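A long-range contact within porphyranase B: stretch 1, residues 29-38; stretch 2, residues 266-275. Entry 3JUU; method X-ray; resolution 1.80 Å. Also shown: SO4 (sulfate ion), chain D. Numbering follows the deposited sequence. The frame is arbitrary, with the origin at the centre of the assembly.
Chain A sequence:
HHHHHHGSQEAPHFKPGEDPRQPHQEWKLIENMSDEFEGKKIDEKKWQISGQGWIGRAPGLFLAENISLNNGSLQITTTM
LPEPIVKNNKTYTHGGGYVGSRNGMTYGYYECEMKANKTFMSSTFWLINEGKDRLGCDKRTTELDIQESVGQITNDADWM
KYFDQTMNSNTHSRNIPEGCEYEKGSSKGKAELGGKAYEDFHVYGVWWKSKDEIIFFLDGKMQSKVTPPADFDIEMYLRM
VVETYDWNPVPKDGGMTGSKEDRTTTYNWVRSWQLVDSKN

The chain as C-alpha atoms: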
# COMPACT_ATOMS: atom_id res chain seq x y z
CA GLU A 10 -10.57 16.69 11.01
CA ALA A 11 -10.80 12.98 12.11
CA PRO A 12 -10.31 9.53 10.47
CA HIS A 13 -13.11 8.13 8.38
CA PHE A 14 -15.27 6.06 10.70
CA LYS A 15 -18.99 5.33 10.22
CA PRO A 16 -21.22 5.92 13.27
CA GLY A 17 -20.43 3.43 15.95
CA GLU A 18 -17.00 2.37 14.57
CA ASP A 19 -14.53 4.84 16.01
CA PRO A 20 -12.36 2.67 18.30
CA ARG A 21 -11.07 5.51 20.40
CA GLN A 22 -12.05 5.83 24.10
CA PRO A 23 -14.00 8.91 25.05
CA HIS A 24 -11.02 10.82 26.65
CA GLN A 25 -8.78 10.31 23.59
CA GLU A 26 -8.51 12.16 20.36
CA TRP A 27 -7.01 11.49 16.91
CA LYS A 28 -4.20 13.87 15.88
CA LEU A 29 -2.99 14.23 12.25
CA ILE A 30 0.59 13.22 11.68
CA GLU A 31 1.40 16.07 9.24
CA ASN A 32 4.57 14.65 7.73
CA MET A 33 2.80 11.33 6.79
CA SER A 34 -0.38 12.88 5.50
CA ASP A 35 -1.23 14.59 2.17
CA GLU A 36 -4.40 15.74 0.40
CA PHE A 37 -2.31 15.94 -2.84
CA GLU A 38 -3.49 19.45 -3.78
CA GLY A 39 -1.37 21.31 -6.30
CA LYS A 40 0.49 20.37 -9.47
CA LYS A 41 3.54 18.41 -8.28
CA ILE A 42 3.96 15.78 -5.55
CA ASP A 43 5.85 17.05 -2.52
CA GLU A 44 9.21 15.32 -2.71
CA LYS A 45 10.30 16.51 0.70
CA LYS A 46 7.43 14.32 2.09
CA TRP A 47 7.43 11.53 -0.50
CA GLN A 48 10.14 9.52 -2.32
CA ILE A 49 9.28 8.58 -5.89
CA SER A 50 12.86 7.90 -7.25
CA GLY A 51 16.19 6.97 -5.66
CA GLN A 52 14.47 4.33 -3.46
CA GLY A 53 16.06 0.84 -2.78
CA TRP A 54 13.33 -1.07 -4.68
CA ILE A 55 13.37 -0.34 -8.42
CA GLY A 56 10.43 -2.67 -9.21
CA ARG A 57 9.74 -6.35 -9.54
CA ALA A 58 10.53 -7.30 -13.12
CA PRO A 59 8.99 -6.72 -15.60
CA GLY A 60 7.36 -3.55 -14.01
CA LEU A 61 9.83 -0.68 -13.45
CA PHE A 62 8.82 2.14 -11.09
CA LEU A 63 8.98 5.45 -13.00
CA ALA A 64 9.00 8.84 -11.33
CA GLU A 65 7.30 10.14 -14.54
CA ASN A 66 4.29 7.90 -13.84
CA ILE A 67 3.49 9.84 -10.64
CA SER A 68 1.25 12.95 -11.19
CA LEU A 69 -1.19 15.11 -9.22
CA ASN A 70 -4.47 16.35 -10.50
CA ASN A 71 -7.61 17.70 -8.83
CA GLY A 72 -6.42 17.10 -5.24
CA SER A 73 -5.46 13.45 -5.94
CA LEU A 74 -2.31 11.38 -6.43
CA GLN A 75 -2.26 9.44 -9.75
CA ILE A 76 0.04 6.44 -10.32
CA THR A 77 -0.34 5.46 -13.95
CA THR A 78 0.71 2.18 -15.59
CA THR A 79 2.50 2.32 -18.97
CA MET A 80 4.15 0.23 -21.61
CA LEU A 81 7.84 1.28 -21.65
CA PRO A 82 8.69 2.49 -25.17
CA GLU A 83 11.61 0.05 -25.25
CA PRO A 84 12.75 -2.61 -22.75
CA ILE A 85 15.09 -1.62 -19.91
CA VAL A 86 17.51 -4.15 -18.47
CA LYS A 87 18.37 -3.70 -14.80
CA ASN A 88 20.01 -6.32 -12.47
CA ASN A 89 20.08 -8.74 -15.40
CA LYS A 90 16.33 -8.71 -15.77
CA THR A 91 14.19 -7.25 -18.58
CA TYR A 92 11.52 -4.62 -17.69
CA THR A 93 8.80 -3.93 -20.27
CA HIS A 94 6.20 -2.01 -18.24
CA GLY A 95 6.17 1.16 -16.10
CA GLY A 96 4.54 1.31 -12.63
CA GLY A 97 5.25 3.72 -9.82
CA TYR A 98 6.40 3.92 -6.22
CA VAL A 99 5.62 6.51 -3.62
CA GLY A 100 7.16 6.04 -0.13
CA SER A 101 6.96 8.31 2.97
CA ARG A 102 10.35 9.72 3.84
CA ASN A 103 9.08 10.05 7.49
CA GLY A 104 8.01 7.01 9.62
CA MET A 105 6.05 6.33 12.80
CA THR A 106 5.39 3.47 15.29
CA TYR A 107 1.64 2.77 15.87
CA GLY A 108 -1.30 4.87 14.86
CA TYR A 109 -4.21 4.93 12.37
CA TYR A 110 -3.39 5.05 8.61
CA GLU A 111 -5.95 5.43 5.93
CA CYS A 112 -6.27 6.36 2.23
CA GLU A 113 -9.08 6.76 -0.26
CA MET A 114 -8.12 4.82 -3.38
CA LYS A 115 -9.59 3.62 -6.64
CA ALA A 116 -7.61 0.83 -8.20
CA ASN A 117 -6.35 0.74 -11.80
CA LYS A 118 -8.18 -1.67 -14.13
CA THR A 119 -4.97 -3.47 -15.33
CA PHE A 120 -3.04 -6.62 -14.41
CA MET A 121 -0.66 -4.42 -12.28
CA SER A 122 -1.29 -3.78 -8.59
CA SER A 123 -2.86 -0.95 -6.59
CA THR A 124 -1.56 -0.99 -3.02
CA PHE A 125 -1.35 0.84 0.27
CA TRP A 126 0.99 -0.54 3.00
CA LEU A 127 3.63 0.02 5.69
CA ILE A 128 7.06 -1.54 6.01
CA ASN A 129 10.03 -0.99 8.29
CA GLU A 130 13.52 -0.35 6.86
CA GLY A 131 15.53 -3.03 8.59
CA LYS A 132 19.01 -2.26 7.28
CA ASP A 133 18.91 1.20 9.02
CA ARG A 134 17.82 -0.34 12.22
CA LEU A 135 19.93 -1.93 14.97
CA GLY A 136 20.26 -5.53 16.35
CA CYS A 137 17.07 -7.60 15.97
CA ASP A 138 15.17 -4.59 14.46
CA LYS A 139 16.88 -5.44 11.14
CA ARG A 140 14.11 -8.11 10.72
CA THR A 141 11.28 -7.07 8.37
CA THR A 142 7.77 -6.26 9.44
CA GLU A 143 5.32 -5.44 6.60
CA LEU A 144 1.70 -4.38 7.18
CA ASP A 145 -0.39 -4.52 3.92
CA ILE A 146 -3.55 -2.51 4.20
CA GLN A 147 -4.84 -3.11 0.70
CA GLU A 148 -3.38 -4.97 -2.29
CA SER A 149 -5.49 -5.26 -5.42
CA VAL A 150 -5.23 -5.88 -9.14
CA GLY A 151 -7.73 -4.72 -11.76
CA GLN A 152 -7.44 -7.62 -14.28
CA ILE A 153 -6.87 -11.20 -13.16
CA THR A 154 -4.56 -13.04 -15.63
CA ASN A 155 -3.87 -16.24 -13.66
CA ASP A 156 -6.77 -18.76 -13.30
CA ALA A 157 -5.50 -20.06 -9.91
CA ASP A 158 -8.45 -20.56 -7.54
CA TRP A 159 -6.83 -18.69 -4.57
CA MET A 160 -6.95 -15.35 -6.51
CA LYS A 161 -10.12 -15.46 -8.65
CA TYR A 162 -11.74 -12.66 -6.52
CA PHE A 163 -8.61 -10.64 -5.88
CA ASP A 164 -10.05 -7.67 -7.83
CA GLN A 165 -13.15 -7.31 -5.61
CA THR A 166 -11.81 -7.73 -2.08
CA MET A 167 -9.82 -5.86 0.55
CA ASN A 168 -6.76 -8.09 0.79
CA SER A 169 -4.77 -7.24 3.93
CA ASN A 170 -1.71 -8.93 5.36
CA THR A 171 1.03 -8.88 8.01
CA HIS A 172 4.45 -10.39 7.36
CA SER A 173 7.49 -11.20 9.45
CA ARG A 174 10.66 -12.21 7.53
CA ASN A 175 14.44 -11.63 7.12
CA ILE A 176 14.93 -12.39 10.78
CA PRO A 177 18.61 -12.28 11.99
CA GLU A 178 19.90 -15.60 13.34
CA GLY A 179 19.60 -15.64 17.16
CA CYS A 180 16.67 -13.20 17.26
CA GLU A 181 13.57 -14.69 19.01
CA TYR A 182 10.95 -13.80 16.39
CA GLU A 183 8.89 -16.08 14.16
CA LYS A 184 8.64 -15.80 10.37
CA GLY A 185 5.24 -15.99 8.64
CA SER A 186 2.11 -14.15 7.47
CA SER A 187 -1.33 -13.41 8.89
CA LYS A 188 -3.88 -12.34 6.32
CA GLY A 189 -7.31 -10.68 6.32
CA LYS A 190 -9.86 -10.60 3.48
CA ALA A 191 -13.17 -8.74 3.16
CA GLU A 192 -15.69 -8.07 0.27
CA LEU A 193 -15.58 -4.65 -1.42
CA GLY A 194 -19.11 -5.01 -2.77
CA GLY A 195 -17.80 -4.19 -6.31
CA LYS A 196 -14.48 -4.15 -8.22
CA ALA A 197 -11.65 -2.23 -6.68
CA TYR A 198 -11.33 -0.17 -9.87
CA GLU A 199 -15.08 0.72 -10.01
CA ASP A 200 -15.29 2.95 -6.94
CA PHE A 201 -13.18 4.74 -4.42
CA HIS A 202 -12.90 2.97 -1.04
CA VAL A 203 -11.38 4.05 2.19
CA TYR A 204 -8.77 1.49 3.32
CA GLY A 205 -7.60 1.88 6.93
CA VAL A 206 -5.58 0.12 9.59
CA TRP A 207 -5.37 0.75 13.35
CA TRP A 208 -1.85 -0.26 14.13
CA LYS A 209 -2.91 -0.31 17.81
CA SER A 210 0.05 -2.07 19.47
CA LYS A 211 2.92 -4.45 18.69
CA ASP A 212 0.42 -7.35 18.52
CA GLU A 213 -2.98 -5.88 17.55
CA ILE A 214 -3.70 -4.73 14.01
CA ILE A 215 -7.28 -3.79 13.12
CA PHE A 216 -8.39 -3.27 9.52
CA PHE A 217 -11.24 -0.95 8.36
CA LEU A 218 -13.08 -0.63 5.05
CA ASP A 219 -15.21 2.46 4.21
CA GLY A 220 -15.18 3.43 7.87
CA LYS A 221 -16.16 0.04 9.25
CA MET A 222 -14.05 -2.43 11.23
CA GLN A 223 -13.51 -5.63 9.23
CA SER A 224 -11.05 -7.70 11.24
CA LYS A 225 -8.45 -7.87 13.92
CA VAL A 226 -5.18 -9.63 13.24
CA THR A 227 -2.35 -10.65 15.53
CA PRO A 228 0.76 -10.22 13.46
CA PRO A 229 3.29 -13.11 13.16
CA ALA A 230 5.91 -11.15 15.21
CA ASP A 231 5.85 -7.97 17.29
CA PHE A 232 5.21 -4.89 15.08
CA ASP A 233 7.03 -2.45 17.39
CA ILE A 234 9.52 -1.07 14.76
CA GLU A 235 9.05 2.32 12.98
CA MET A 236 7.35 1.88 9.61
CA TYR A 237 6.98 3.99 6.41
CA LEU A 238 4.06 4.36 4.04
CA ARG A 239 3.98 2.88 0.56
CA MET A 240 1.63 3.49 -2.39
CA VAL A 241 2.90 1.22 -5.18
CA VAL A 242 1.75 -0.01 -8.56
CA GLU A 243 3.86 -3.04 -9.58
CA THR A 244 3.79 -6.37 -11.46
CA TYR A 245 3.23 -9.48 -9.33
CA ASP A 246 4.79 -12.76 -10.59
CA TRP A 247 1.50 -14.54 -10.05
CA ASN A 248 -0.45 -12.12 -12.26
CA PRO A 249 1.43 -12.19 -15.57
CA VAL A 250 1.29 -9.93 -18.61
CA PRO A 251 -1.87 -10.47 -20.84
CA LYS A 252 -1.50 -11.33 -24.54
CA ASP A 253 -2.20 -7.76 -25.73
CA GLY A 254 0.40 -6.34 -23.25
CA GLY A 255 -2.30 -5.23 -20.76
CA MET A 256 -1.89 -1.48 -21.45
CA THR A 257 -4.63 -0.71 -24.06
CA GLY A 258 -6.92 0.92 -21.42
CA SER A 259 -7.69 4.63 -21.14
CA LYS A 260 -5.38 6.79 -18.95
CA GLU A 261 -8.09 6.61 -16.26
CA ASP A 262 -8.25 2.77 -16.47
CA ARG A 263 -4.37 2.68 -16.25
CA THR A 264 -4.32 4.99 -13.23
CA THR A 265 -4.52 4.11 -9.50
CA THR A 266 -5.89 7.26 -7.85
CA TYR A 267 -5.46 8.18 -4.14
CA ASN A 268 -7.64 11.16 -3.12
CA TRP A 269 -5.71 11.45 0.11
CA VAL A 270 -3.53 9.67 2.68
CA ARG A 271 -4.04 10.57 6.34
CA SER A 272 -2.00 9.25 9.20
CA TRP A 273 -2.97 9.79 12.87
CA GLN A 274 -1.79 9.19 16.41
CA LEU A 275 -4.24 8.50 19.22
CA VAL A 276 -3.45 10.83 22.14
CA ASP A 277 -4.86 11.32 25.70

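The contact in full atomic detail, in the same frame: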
# COMPACT_ATOMS: atom_id res chain seq x y z
N LEU A 29 -3.67 14.40 13.56
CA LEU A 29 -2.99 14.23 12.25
C LEU A 29 -1.51 14.25 12.36
O LEU A 29 -0.92 15.14 13.04
CB LEU A 29 -3.48 15.28 11.23
CG LEU A 29 -3.11 14.86 9.77
CD1 LEU A 29 -4.09 13.78 9.33
CD2 LEU A 29 -3.30 16.12 8.87
N ILE A 30 -0.87 13.24 11.77
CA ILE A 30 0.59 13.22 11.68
C ILE A 30 0.90 13.93 10.33
O ILE A 30 0.77 13.34 9.23
CB ILE A 30 1.17 11.82 11.68
CG1 ILE A 30 0.78 11.08 12.98
CG2 ILE A 30 2.73 11.81 11.45
CD1 ILE A 30 0.99 9.57 12.79
N GLU A 31 1.30 15.20 10.42
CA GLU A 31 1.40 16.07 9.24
C GLU A 31 2.39 15.52 8.24
O GLU A 31 2.12 15.49 7.04
CB GLU A 31 1.89 17.49 9.64
CG GLU A 31 0.99 18.15 10.57
CD GLU A 31 -0.29 18.49 9.91
OE1 GLU A 31 -0.26 18.79 8.69
OE2 GLU A 31 -1.32 18.42 10.58
N ASN A 32 3.55 15.09 8.69
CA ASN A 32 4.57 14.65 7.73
C ASN A 32 4.36 13.25 7.07
O ASN A 32 5.21 12.75 6.31
CB ASN A 32 5.99 14.79 8.34
CG ASN A 32 6.26 13.78 9.45
OD1 ASN A 32 5.53 12.79 9.68
ND2 ASN A 32 7.37 14.02 10.14
N MET A 33 3.22 12.61 7.43
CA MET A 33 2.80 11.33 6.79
C MET A 33 1.40 11.44 6.24
O MET A 33 0.73 10.41 5.99
CB MET A 33 2.90 10.17 7.79
CG MET A 33 4.32 9.94 8.25
SD MET A 33 4.48 8.56 9.41
CE MET A 33 4.29 7.19 8.23
N SER A 34 0.95 12.67 5.99
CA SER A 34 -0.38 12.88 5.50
C SER A 34 -0.35 13.87 4.32
O SER A 34 0.49 14.75 4.31
CB SER A 34 -1.30 13.43 6.62
OG SER A 34 -1.29 12.52 7.74
N ASP A 35 -1.23 13.71 3.37
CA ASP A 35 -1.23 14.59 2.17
C ASP A 35 -2.58 14.49 1.50
O ASP A 35 -3.13 13.38 1.30
CB ASP A 35 -0.11 14.18 1.19
CG ASP A 35 0.43 15.38 0.36
OD1 ASP A 35 -0.38 16.28 0.08
OD2 ASP A 35 1.62 15.34 -0.03
N GLU A 36 -3.15 15.67 1.17
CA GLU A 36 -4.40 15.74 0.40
C GLU A 36 -4.06 15.80 -1.10
O GLU A 36 -4.95 15.62 -1.92
CB GLU A 36 -5.20 17.02 0.80
CG GLU A 36 -5.68 17.02 2.23
CD GLU A 36 -6.61 15.84 2.51
OE1 GLU A 36 -7.59 15.63 1.76
OE2 GLU A 36 -6.38 15.11 3.50
N PHE A 37 -2.78 15.99 -1.41
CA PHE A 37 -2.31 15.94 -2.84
C PHE A 37 -2.93 17.05 -3.69
O PHE A 37 -3.25 16.83 -4.88
CB PHE A 37 -2.58 14.58 -3.51
CG PHE A 37 -1.91 13.47 -2.79
CD1 PHE A 37 -0.52 13.42 -2.71
CD2 PHE A 37 -2.68 12.45 -2.19
CE1 PHE A 37 0.13 12.39 -2.01
CE2 PHE A 37 -2.01 11.42 -1.48
CZ PHE A 37 -0.62 11.39 -1.41
N GLU A 38 -3.00 18.25 -3.08
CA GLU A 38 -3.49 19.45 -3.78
C GLU A 38 -2.29 19.99 -4.54
O GLU A 38 -1.15 19.72 -4.17
CB GLU A 38 -4.01 20.49 -2.75
CG GLU A 38 -5.39 20.16 -2.20
CD GLU A 38 -6.49 20.17 -3.26
OE1 GLU A 38 -7.58 19.68 -2.94
OE2 GLU A 38 -6.32 20.65 -4.40
N THR A 266 -5.73 5.89 -8.34
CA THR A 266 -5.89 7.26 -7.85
C THR A 266 -6.10 7.25 -6.32
O THR A 266 -6.96 6.50 -5.86
CB THR A 266 -7.13 7.89 -8.51
OG1 THR A 266 -7.01 7.83 -9.97
CG2 THR A 266 -7.34 9.36 -8.01
N TYR A 267 -5.30 8.03 -5.59
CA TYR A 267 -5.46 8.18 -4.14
C TYR A 267 -5.93 9.60 -3.93
O TYR A 267 -5.17 10.53 -4.26
CB TYR A 267 -4.14 7.98 -3.43
CG TYR A 267 -3.46 6.64 -3.74
CD1 TYR A 267 -3.52 5.58 -2.81
CD2 TYR A 267 -2.76 6.44 -4.94
CE1 TYR A 267 -2.85 4.34 -3.09
CE2 TYR A 267 -2.14 5.21 -5.24
CZ TYR A 267 -2.19 4.18 -4.32
OH TYR A 267 -1.58 2.98 -4.57
N ASN A 268 -7.17 9.79 -3.46
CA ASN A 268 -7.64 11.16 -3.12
C ASN A 268 -6.90 11.78 -1.93
O ASN A 268 -6.69 12.99 -1.87
CB ASN A 268 -9.17 11.24 -2.94
CG ASN A 268 -9.91 11.02 -4.21
OD1 ASN A 268 -9.38 11.26 -5.32
ND2 ASN A 268 -11.17 10.59 -4.10
N TRP A 269 -6.43 10.94 -1.00
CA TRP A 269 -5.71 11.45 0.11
C TRP A 269 -5.10 10.30 0.87
O TRP A 269 -5.57 9.14 0.67
CB TRP A 269 -6.65 12.27 1.02
CG TRP A 269 -8.01 11.71 1.31
CD1 TRP A 269 -9.22 12.14 0.77
CD2 TRP A 269 -8.37 10.71 2.32
NE1 TRP A 269 -10.26 11.46 1.35
CE2 TRP A 269 -9.77 10.55 2.27
CE3 TRP A 269 -7.62 9.88 3.20
CZ2 TRP A 269 -10.48 9.60 3.09
CZ3 TRP A 269 -8.33 8.94 4.02
CH2 TRP A 269 -9.72 8.83 3.96
N VAL A 270 -4.09 10.61 1.67
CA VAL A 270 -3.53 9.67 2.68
C VAL A 270 -3.47 10.43 3.98
O VAL A 270 -2.95 11.56 4.02
CB VAL A 270 -2.11 9.23 2.31
CG1 VAL A 270 -1.47 8.41 3.48
CG2 VAL A 270 -2.14 8.33 1.10
N ARG A 271 -4.02 9.84 5.05
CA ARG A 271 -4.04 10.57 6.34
C ARG A 271 -3.58 9.60 7.37
O ARG A 271 -4.11 8.48 7.46
CB ARG A 271 -5.53 11.02 6.63
CG ARG A 271 -6.02 12.00 5.54
CD ARG A 271 -7.49 12.38 5.74
NE ARG A 271 -7.96 13.32 4.71
CZ ARG A 271 -9.24 13.50 4.43
NH1 ARG A 271 -10.17 12.72 5.04
NH2 ARG A 271 -9.62 14.33 3.45
N SER A 272 -2.63 10.05 8.17
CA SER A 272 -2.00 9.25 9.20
C SER A 272 -2.21 9.97 10.54
O SER A 272 -2.18 11.21 10.60
CB SER A 272 -0.53 9.19 8.86
OG SER A 272 -0.33 8.54 7.61
N TRP A 273 -2.48 9.21 11.59
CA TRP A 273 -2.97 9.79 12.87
C TRP A 273 -2.37 9.04 14.03
O TRP A 273 -2.13 7.83 13.94
CB TRP A 273 -4.51 9.66 12.99
CG TRP A 273 -5.36 10.08 11.79
CD1 TRP A 273 -5.64 9.33 10.62
CD2 TRP A 273 -6.10 11.29 11.65
NE1 TRP A 273 -6.47 10.04 9.79
CE2 TRP A 273 -6.78 11.24 10.40
CE3 TRP A 273 -6.23 12.45 12.49
CZ2 TRP A 273 -7.61 12.29 9.95
CZ3 TRP A 273 -7.04 13.49 12.03
CH2 TRP A 273 -7.73 13.40 10.78
N GLN A 274 -2.12 9.77 15.11
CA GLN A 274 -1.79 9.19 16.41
C GLN A 274 -3.02 9.39 17.34
O GLN A 274 -3.78 10.38 17.22
CB GLN A 274 -0.66 9.97 17.05
CG GLN A 274 0.71 9.67 16.55
CD GLN A 274 1.73 10.64 17.19
OE1 GLN A 274 1.35 11.67 17.75
NE2 GLN A 274 3.02 10.28 17.13
N LEU A 275 -3.19 8.44 18.26
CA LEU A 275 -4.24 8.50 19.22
C LEU A 275 -3.58 9.03 20.49
O LEU A 275 -2.60 8.45 20.98
CB LEU A 275 -4.76 7.08 19.47
CG LEU A 275 -6.04 7.06 20.29
CD1 LEU A 275 -7.22 7.79 19.70
CD2 LEU A 275 -6.36 5.54 20.52
S SO4 D . -13.01 13.69 2.61
O1 SO4 D . -14.33 14.27 2.85
O2 SO4 D . -12.07 14.76 2.24
O3 SO4 D . -12.59 13.04 3.85
O4 SO4 D . -13.13 12.70 1.52
O HOH W 1 -7.95 15.64 -1.10
O HOH W 2 -4.02 14.54 4.47

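Where an irregular segment packs against the edge of a β-strand, the polar groups of that edge need partners that a neighbouring strand would otherwise supply. The contact between residues 29-38 and 266-275 of porphyranase B illustrates how such an account is settled partly by backbone and partly by side chains, across a sequence separation of at least 230 residues.

Two places follow sheet-like rules. At Asp 35 and Val 270 a single antiparallel bridge forms: Asp 35 N donates to Val 270 O (2.8 Å) and Val 270 N donates to Asp 35 O (3.0 Å), both nearly straight. Further along, Leu 29 lies opposite Trp 273 as a non-hydrogen-bonded antiparallel pair, and next to it Ile 30 N donates to Ser 272 O at 2.7 Å, with an N-H...O angle of 174°.

Between these points the first stretch makes a turn, in which Met 33 N bonds to Ile 30 O at 3.1 Å, and Ser 272 is served by other means. Ser 272 N donates to Ser 34 OG (2.8 Å), a hydroxyl standing in for a carbonyl. Ser 34 OG in turn donates to Ile 30 O (2.7 Å), so it accepts from one stretch while bracing the turn of its own. The hydroxyl of Ser 272 completes the arrangement, its OG donating to Met 33 O at 2.7 Å. The backbone N and O of Ser 272 and its side chain are thus all engaged by the first stretch.

At Glu 36 and Arg 271, both partly exposed, charge takes over. The two form a two-pronged salt bridge: Arg 271 NE donates to Glu 36 OE2 (2.7 Å) and Arg 271 NH2 to Glu 36 OE1 (2.9 Å), with the carboxylate meeting the guanidinium edge. A sulfate ion, probably from the crystallisation liquor, occupies another part of that edge, taking Arg 271 NH1 through O3 (2.7 Å) and Arg 271 NH2 through O2 (2.8 Å); its O4 accepts from Trp 269 NE1 (3.1 Å). Water 2 donates to Glu 36 OE2 (2.6 Å) and to Val 270 O (3.2 Å), giving that carbonyl a second partner.

Apolar contacts flank the polar ones. Leu 29 CD1 sits over one face of the Trp 273 indole, 3.7 Å from the centroid of its six-membered ring and only 4° off the normal, a well-centred CH-π contact. At the other end, Phe 37 CE2 approaches Val 270 CG2 at 4.0 Å.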